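Local coordinates for PA14 domain-containing protein (Clostridium clariflavum, PDB 6QDI) that probably senses plant-biomass polysaccharides outside the cell as the tandem PA14, sugar-binding part of a membrane-bound, RsgI-type anti-sigma factor, at residues S219-A224 / Y264-L269. Residues are numbered along the deposited sequence; the frame is centred on the assembly and turned at random.
Sequences SYDDGA and YRNTGL. With CA (calcium ion), chain E.
D222 OD2 is gripped by two partners: it binds calcium at 2.4 Å and, on its syn lone pair, accepts a nearly straight bond (178°) from T267 N. This calcium site of the second PA14 beta-sandwich illustrates how a metal ion and a few backbone bonds can fix a loop; it is built on an Asp-Asp pair joined by a cis peptide, characteristic of PA14 sugar-binding domains. The cis bond lets neighbouring carboxylates serve one ion, D221 adding OD1, while N266 OD1 and G268 O bind from across the contact and A270 O from just beyond. D222 OD1 takes the T267 hydroxyl at 2.6 Å from above the carboxylate plane, so that, with the bonds to OD2, the group's rotation is fixed. Where 219-224 turns the corner between sheets, D222 and G223 both donate to R265 O, a classic beta bulge, before G223 and A224 pair antiparallel with R265 and Y264. Y264, with CG anti to its backbone N (chi1 165°), has D221 O at its ring edge, in plane, and OH donates to that oxygen, the cis peptide's carbonyl, at 2.6 Å. N266 OD1 closes an Asx turn with G268 N, and its ND2 donates to L269 O at 3.0 Å.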
loop_
_atom_site.group_PDB
_atom_site.type_symbol
_atom_site.label_atom_id
_atom_site.label_comp_id
_atom_site.label_asym_id
_atom_site.label_seq_id
_atom_site.Cartn_x
_atom_site.Cartn_y
_atom_site.Cartn_z
ATOM N N SER A 219 3.894 11.039 -9.648
ATOM C CA SER A 219 4.080 11.571 -8.284
ATOM C C SER A 219 5.291 10.868 -7.698
ATOM O O SER A 219 5.372 9.669 -7.768
ATOM C CB SER A 219 2.851 11.276 -7.462
ATOM O OG SER A 219 1.697 11.853 -8.010
ATOM N N TYR A 220 6.231 11.617 -7.148
ATOM C CA TYR A 220 7.547 11.064 -6.788
ATOM C C TYR A 220 8.076 11.671 -5.500
ATOM O O TYR A 220 7.824 12.858 -5.188
ATOM C CB TYR A 220 8.586 11.287 -7.936
ATOM C CG TYR A 220 8.728 12.735 -8.352
ATOM C CD1 TYR A 220 7.915 13.296 -9.311
ATOM C CD2 TYR A 220 9.658 13.596 -7.747
ATOM C CE1 TYR A 220 7.976 14.645 -9.639
ATOM C CE2 TYR A 220 9.738 14.930 -8.120
ATOM C CZ TYR A 220 8.886 15.459 -9.033
ATOM O OH TYR A 220 8.908 16.788 -9.411
ATOM N N ASP A 221 8.878 10.845 -4.829
ATOM C CA ASP A 221 9.739 11.298 -3.734
ATOM C C ASP A 221 11.006 10.467 -3.962
ATOM O O ASP A 221 10.966 9.267 -3.673
ATOM C CB ASP A 221 9.128 10.971 -2.375
ATOM C CG ASP A 221 10.063 11.235 -1.228
ATOM O OD1 ASP A 221 11.298 11.451 -1.493
ATOM O OD2 ASP A 221 9.598 11.224 -0.076
ATOM N N ASP A 222 12.080 11.000 -4.571
ATOM C CA ASP A 222 12.367 12.404 -4.748
ATOM C C ASP A 222 12.956 12.828 -6.082
ATOM O O ASP A 222 13.260 14.002 -6.243
ATOM C CB ASP A 222 13.200 12.959 -3.565
ATOM C CG ASP A 222 14.449 12.189 -3.355
ATOM O OD1 ASP A 222 15.407 12.376 -4.167
ATOM O OD2 ASP A 222 14.540 11.371 -2.407
ATOM N N GLY A 223 13.072 11.919 -7.040
ATOM C CA GLY A 223 13.389 12.309 -8.407
ATOM C C GLY A 223 12.780 11.325 -9.379
ATOM O O GLY A 223 12.626 10.136 -9.058
ATOM N N ALA A 224 12.427 11.815 -10.562
ATOM C CA ALA A 224 11.834 10.972 -11.586
ATOM C C ALA A 224 11.988 11.626 -12.924
ATOM O O ALA A 224 12.024 12.849 -13.051
ATOM C CB ALA A 224 10.373 10.691 -11.317
ATOM N N TYR A 264 13.363 6.491 -11.652
ATOM C CA TYR A 264 12.981 6.915 -10.314
ATOM C C TYR A 264 14.159 6.824 -9.372
ATOM O O TYR A 264 14.955 5.891 -9.484
ATOM C CB TYR A 264 11.825 5.989 -9.818
ATOM C CG TYR A 264 11.648 6.141 -8.335
ATOM C CD1 TYR A 264 11.093 7.303 -7.787
ATOM C CD2 TYR A 264 12.222 5.235 -7.481
ATOM C CE1 TYR A 264 11.129 7.521 -6.432
ATOM C CE2 TYR A 264 12.272 5.476 -6.131
ATOM C CZ TYR A 264 11.736 6.629 -5.608
ATOM O OH TYR A 264 11.815 6.838 -4.236
ATOM N N ARG A 265 14.240 7.743 -8.395
ATOM C CA ARG A 265 15.235 7.608 -7.352
ATOM C C ARG A 265 14.727 8.106 -6.004
ATOM O O ARG A 265 13.925 9.057 -5.916
ATOM C CB ARG A 265 16.505 8.381 -7.705
ATOM C CG ARG A 265 16.331 9.871 -7.691
ATOM C CD ARG A 265 17.295 10.629 -8.516
ATOM N NE ARG A 265 18.673 10.310 -8.282
ATOM C CZ ARG A 265 19.672 11.123 -8.609
ATOM N NH1 ARG A 265 19.440 12.328 -9.084
ATOM N NH2 ARG A 265 20.907 10.714 -8.410
ATOM N N ASN A 266 15.255 7.460 -4.973
ATOM C CA ASN A 266 15.222 8.001 -3.607
ATOM C C ASN A 266 16.656 8.386 -3.289
ATOM O O ASN A 266 17.573 7.586 -3.469
ATOM C CB ASN A 266 14.734 6.960 -2.599
ATOM C CG ASN A 266 14.439 7.576 -1.234
ATOM O OD1 ASN A 266 14.542 8.791 -1.055
ATOM N ND2 ASN A 266 14.065 6.757 -0.273
ATOM N N THR A 267 16.848 9.600 -2.784
ATOM C CA THR A 267 18.164 10.075 -2.374
ATOM C C THR A 267 18.294 10.263 -0.862
ATOM O O THR A 267 19.350 10.667 -0.392
ATOM C CB THR A 267 18.579 11.364 -3.112
ATOM O OG1 THR A 267 17.665 12.415 -2.800
ATOM C CG2 THR A 267 18.677 11.156 -4.615
ATOM N N GLY A 268 17.213 9.986 -0.126
ATOM C CA GLY A 268 17.263 10.062 1.319
ATOM C C GLY A 268 15.826 10.124 1.874
ATOM O O GLY A 268 14.895 10.615 1.232
ATOM N N LEU A 269 15.685 9.695 3.122
ATOM C CA LEU A 269 14.403 9.656 3.804
ATOM C C LEU A 269 13.425 8.797 2.997
ATOM O O LEU A 269 13.796 7.716 2.545
ATOM C CB LEU A 269 13.863 11.065 4.122
ATOM C CG LEU A 269 14.802 12.045 4.811
ATOM C CD1 LEU A 269 14.047 13.344 5.101
ATOM C CD2 LEU A 269 15.316 11.472 6.103
HETATM CA CA CA E . 13.309 10.786 -0.438
#